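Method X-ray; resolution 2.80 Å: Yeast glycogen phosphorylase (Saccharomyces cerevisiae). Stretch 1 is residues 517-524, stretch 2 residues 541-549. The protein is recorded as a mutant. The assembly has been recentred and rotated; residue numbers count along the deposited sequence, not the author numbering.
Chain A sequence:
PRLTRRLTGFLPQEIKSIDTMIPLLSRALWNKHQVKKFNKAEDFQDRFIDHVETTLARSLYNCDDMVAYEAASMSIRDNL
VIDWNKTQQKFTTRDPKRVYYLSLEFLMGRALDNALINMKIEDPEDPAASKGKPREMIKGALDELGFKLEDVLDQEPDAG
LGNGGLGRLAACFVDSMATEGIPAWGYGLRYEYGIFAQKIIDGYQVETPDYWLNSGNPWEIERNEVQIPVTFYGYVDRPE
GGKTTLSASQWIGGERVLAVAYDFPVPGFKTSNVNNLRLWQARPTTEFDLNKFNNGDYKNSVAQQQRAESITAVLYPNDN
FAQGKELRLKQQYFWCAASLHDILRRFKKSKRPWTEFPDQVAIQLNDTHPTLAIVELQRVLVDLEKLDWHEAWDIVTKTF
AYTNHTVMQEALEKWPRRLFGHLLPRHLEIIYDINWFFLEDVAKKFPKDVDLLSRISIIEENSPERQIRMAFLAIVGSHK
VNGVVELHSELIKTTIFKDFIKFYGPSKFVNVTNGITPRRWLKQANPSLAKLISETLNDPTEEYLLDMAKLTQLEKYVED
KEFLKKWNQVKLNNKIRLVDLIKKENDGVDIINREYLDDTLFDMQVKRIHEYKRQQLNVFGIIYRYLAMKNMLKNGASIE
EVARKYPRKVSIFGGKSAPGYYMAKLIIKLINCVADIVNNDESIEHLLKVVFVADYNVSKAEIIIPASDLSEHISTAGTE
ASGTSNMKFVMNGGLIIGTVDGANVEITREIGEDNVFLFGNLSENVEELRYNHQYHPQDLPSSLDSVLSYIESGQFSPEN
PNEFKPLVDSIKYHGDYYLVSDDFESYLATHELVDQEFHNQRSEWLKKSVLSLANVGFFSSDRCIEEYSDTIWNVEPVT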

# COMPACT_ATOMS: atom_id res chain seq x y z
N THR A 517 26.91 -14.35 -8.65
CA THR A 517 26.17 -15.46 -9.20
C THR A 517 26.22 -15.55 -10.73
O THR A 517 25.92 -14.60 -11.48
CB THR A 517 24.72 -15.41 -8.73
OG1 THR A 517 24.14 -16.53 -9.39
CG2 THR A 517 23.95 -14.14 -9.06
N PRO A 518 26.54 -16.73 -11.26
CA PRO A 518 26.54 -17.00 -12.68
C PRO A 518 25.17 -16.88 -13.31
O PRO A 518 25.06 -16.44 -14.46
CB PRO A 518 27.09 -18.38 -12.80
CG PRO A 518 27.99 -18.48 -11.61
CD PRO A 518 27.15 -17.83 -10.54
N ARG A 519 24.09 -17.21 -12.62
CA ARG A 519 22.82 -17.17 -13.30
C ARG A 519 22.37 -15.76 -13.59
O ARG A 519 21.83 -15.53 -14.67
CB ARG A 519 21.73 -17.86 -12.50
CG ARG A 519 21.77 -19.38 -12.57
CD ARG A 519 22.90 -20.03 -11.77
NE ARG A 519 22.74 -19.92 -10.33
CZ ARG A 519 23.73 -20.30 -9.51
NH1 ARG A 519 24.88 -20.77 -9.99
NH2 ARG A 519 23.58 -20.20 -8.19
N ARG A 520 22.56 -14.75 -12.74
CA ARG A 520 22.11 -13.42 -13.11
C ARG A 520 23.19 -12.76 -13.95
O ARG A 520 22.91 -12.28 -15.04
CB ARG A 520 21.84 -12.55 -11.90
CG ARG A 520 21.16 -11.25 -12.31
CD ARG A 520 20.90 -10.30 -11.14
NE ARG A 520 19.83 -10.81 -10.31
CZ ARG A 520 18.54 -10.53 -10.55
NH1 ARG A 520 18.17 -9.77 -11.58
NH2 ARG A 520 17.62 -11.03 -9.75
N TRP A 521 24.44 -12.83 -13.52
CA TRP A 521 25.45 -12.09 -14.23
C TRP A 521 25.94 -12.70 -15.54
O TRP A 521 26.44 -11.92 -16.36
CB TRP A 521 26.54 -11.82 -13.17
CG TRP A 521 25.91 -10.88 -12.13
CD1 TRP A 521 25.74 -11.27 -10.82
CD2 TRP A 521 25.38 -9.63 -12.36
NE1 TRP A 521 25.10 -10.29 -10.23
CE2 TRP A 521 24.87 -9.30 -11.10
CE3 TRP A 521 25.24 -8.73 -13.42
CZ2 TRP A 521 24.21 -8.08 -10.89
CZ3 TRP A 521 24.59 -7.52 -13.22
CH2 TRP A 521 24.07 -7.20 -11.96
N LEU A 522 25.76 -14.00 -15.84
CA LEU A 522 26.10 -14.56 -17.15
C LEU A 522 24.85 -15.00 -17.91
O LEU A 522 24.60 -14.58 -19.04
CB LEU A 522 27.05 -15.75 -17.02
CG LEU A 522 27.47 -16.60 -18.23
CD1 LEU A 522 28.12 -15.74 -19.27
CD2 LEU A 522 28.51 -17.62 -17.82
N LYS A 523 24.00 -15.83 -17.33
CA LYS A 523 22.87 -16.35 -18.09
C LYS A 523 21.76 -15.34 -18.24
O LYS A 523 21.16 -15.25 -19.31
CB LYS A 523 22.33 -17.64 -17.45
CG LYS A 523 21.30 -18.26 -18.36
CD LYS A 523 20.87 -19.58 -17.82
CE LYS A 523 19.76 -20.15 -18.71
NZ LYS A 523 20.10 -20.19 -20.12
N GLN A 524 21.44 -14.56 -17.21
CA GLN A 524 20.40 -13.56 -17.35
C GLN A 524 20.92 -12.41 -18.18
O GLN A 524 20.36 -12.11 -19.23
CB GLN A 524 19.98 -13.07 -16.00
CG GLN A 524 18.71 -12.25 -16.07
CD GLN A 524 17.95 -12.33 -14.77
OE1 GLN A 524 17.39 -11.37 -14.27
NE2 GLN A 524 17.85 -13.49 -14.14
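Stretch 2 541-549: TEEYLLDMA

Stretch 1 is a short helix, residues 518-524, that widens into a pi-type turn from 519 onward. Thr 517 stands at its N-cap, where Thr 517 OG1 accepts a weak hydrogen bond from Arg 519 N at 3.3 Å. Pro 518, Arg 519, Leu 522 and Lys 523 meet stretch 2, whereas Arg 520, Trp 521 and Gln 524 are out of its reach. Stretch 2 runs roughly opposite to the helix: Glu 542 meets Lys 523 near the helix's C-terminal end, while Leu 545 and then Met 548 reach Pro 518 at its start. The backbones come closest where Leu 545 CA lies 5.9 Å from Pro 518 CA.

Glu 542 has positive phi and psi (56/28), a left-handed conformation that turns the chain, and its CA-to-CB bond points toward the helix. Its carboxylate suits this place because a lysine faces it: Lys 523 NZ donates a hydrogen bond to Glu 542 OE1 at 2.9 Å, part of a salt bridge.

From Glu 543 to Leu 546 the phi/psi values are helical, but the regular bonding pattern is missing. Leu 545 N bonds to Glu 542 O at 2.9 Å, and Asp 547 N to Glu 543 O at 2.8 Å. Glu 543 is out of reach, and its side chain is not modelled beyond CB. Tyr 544 starts sideways, but its ring comes nearer and meets the helix edge-on, with Tyr 544 CE2 3.9 Å from Leu 522 CD2; an aromatic ring offers carbon to a leucine methyl here.

Leu 545 is the centre of the contact and has the largest covered area in either stretch. Its branched end suits a place among several neighbours: Leu 545 CD2 lies 3.8 Å from Pro 518 CB and 4.2 Å from Leu 522 CD2, while Leu 545 CD1 packs 3.6 Å from Lys 523 CD, so the lysine contributes its aliphatic stem as well as its charge. The carbonyl oxygen, Leu 545 O, sits 3.4 Å from Arg 519 NH1, at the edge of the guanidinium and near its plane.

Leu 546 points away at CB, yet its end returns far enough to bring Leu 546 CD1 within 4.3 Å of Arg 519 NH1, a marginal contact for an exposed residue. Met 548, at the start of a 3-10 segment, points toward the helix again. Its long, flexible side chain carries Met 548 CE to 3.8 Å from Pro 518 CG and 4.3 Å from Leu 522 CD2, extending the apolar patch.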

# COMPACT_ATOMS: atom_id res chain seq x y z
N THR A 541 22.46 -28.63 -21.03
CA THR A 541 21.84 -28.46 -19.74
C THR A 541 22.41 -27.32 -18.91
O THR A 541 22.06 -27.17 -17.74
CB THR A 541 21.97 -29.80 -19.00
OG1 THR A 541 23.14 -30.50 -19.48
CG2 THR A 541 20.69 -30.60 -19.18
N GLU A 542 23.31 -26.50 -19.49
CA GLU A 542 23.91 -25.37 -18.82
C GLU A 542 24.57 -25.80 -17.51
O GLU A 542 24.77 -24.99 -16.59
CB GLU A 542 22.86 -24.28 -18.48
CG GLU A 542 21.90 -23.64 -19.49
CD GLU A 542 22.53 -22.75 -20.54
OE1 GLU A 542 22.70 -21.56 -20.30
OE2 GLU A 542 22.85 -23.24 -21.61
N GLU A 543 25.04 -27.04 -17.40
CA GLU A 543 25.68 -27.53 -16.18
C GLU A 543 26.91 -26.73 -15.73
O GLU A 543 27.25 -26.70 -14.54
CB GLU A 543 26.12 -28.96 -16.37
N TYR A 544 27.53 -26.02 -16.69
CA TYR A 544 28.67 -25.15 -16.43
C TYR A 544 28.29 -24.05 -15.44
O TYR A 544 29.16 -23.54 -14.74
CB TYR A 544 29.17 -24.54 -17.76
CG TYR A 544 28.27 -23.53 -18.48
CD1 TYR A 544 27.26 -23.97 -19.35
CD2 TYR A 544 28.41 -22.16 -18.24
CE1 TYR A 544 26.40 -23.05 -19.97
CE2 TYR A 544 27.55 -21.23 -18.85
CZ TYR A 544 26.55 -21.69 -19.71
OH TYR A 544 25.68 -20.79 -20.28
N LEU A 545 27.00 -23.68 -15.30
CA LEU A 545 26.60 -22.65 -14.33
C LEU A 545 26.70 -23.19 -12.92
O LEU A 545 26.98 -22.45 -11.99
CB LEU A 545 25.19 -22.19 -14.64
CG LEU A 545 25.10 -21.53 -16.01
CD1 LEU A 545 23.67 -21.45 -16.49
CD2 LEU A 545 25.76 -20.17 -15.90
N LEU A 546 26.48 -24.49 -12.72
CA LEU A 546 26.74 -25.12 -11.44
C LEU A 546 28.23 -25.41 -11.31
O LEU A 546 28.80 -25.23 -10.22
CB LEU A 546 25.99 -26.41 -11.31
CG LEU A 546 24.57 -26.40 -10.79
CD1 LEU A 546 24.07 -25.01 -10.46
CD2 LEU A 546 23.72 -27.00 -11.87
N ASP A 547 28.90 -25.85 -12.38
CA ASP A 547 30.33 -26.11 -12.28
C ASP A 547 31.13 -25.17 -13.16
O ASP A 547 31.57 -25.54 -14.25
CB ASP A 547 30.62 -27.56 -12.66
CG ASP A 547 32.08 -27.96 -12.45
OD1 ASP A 547 32.77 -27.38 -11.59
OD2 ASP A 547 32.53 -28.86 -13.16
N MET A 548 31.40 -23.96 -12.66
CA MET A 548 32.15 -22.96 -13.42
C MET A 548 33.54 -23.42 -13.83
O MET A 548 34.12 -22.94 -14.81
CB MET A 548 32.28 -21.66 -12.64
CG MET A 548 31.05 -20.82 -12.54
SD MET A 548 30.40 -20.52 -14.19
CE MET A 548 30.64 -18.78 -14.32
N ALA A 549 34.11 -24.39 -13.11
CA ALA A 549 35.41 -24.95 -13.43
C ALA A 549 35.51 -25.47 -14.86
O ALA A 549 36.55 -25.31 -15.51
CB ALA A 549 35.71 -26.10 -12.48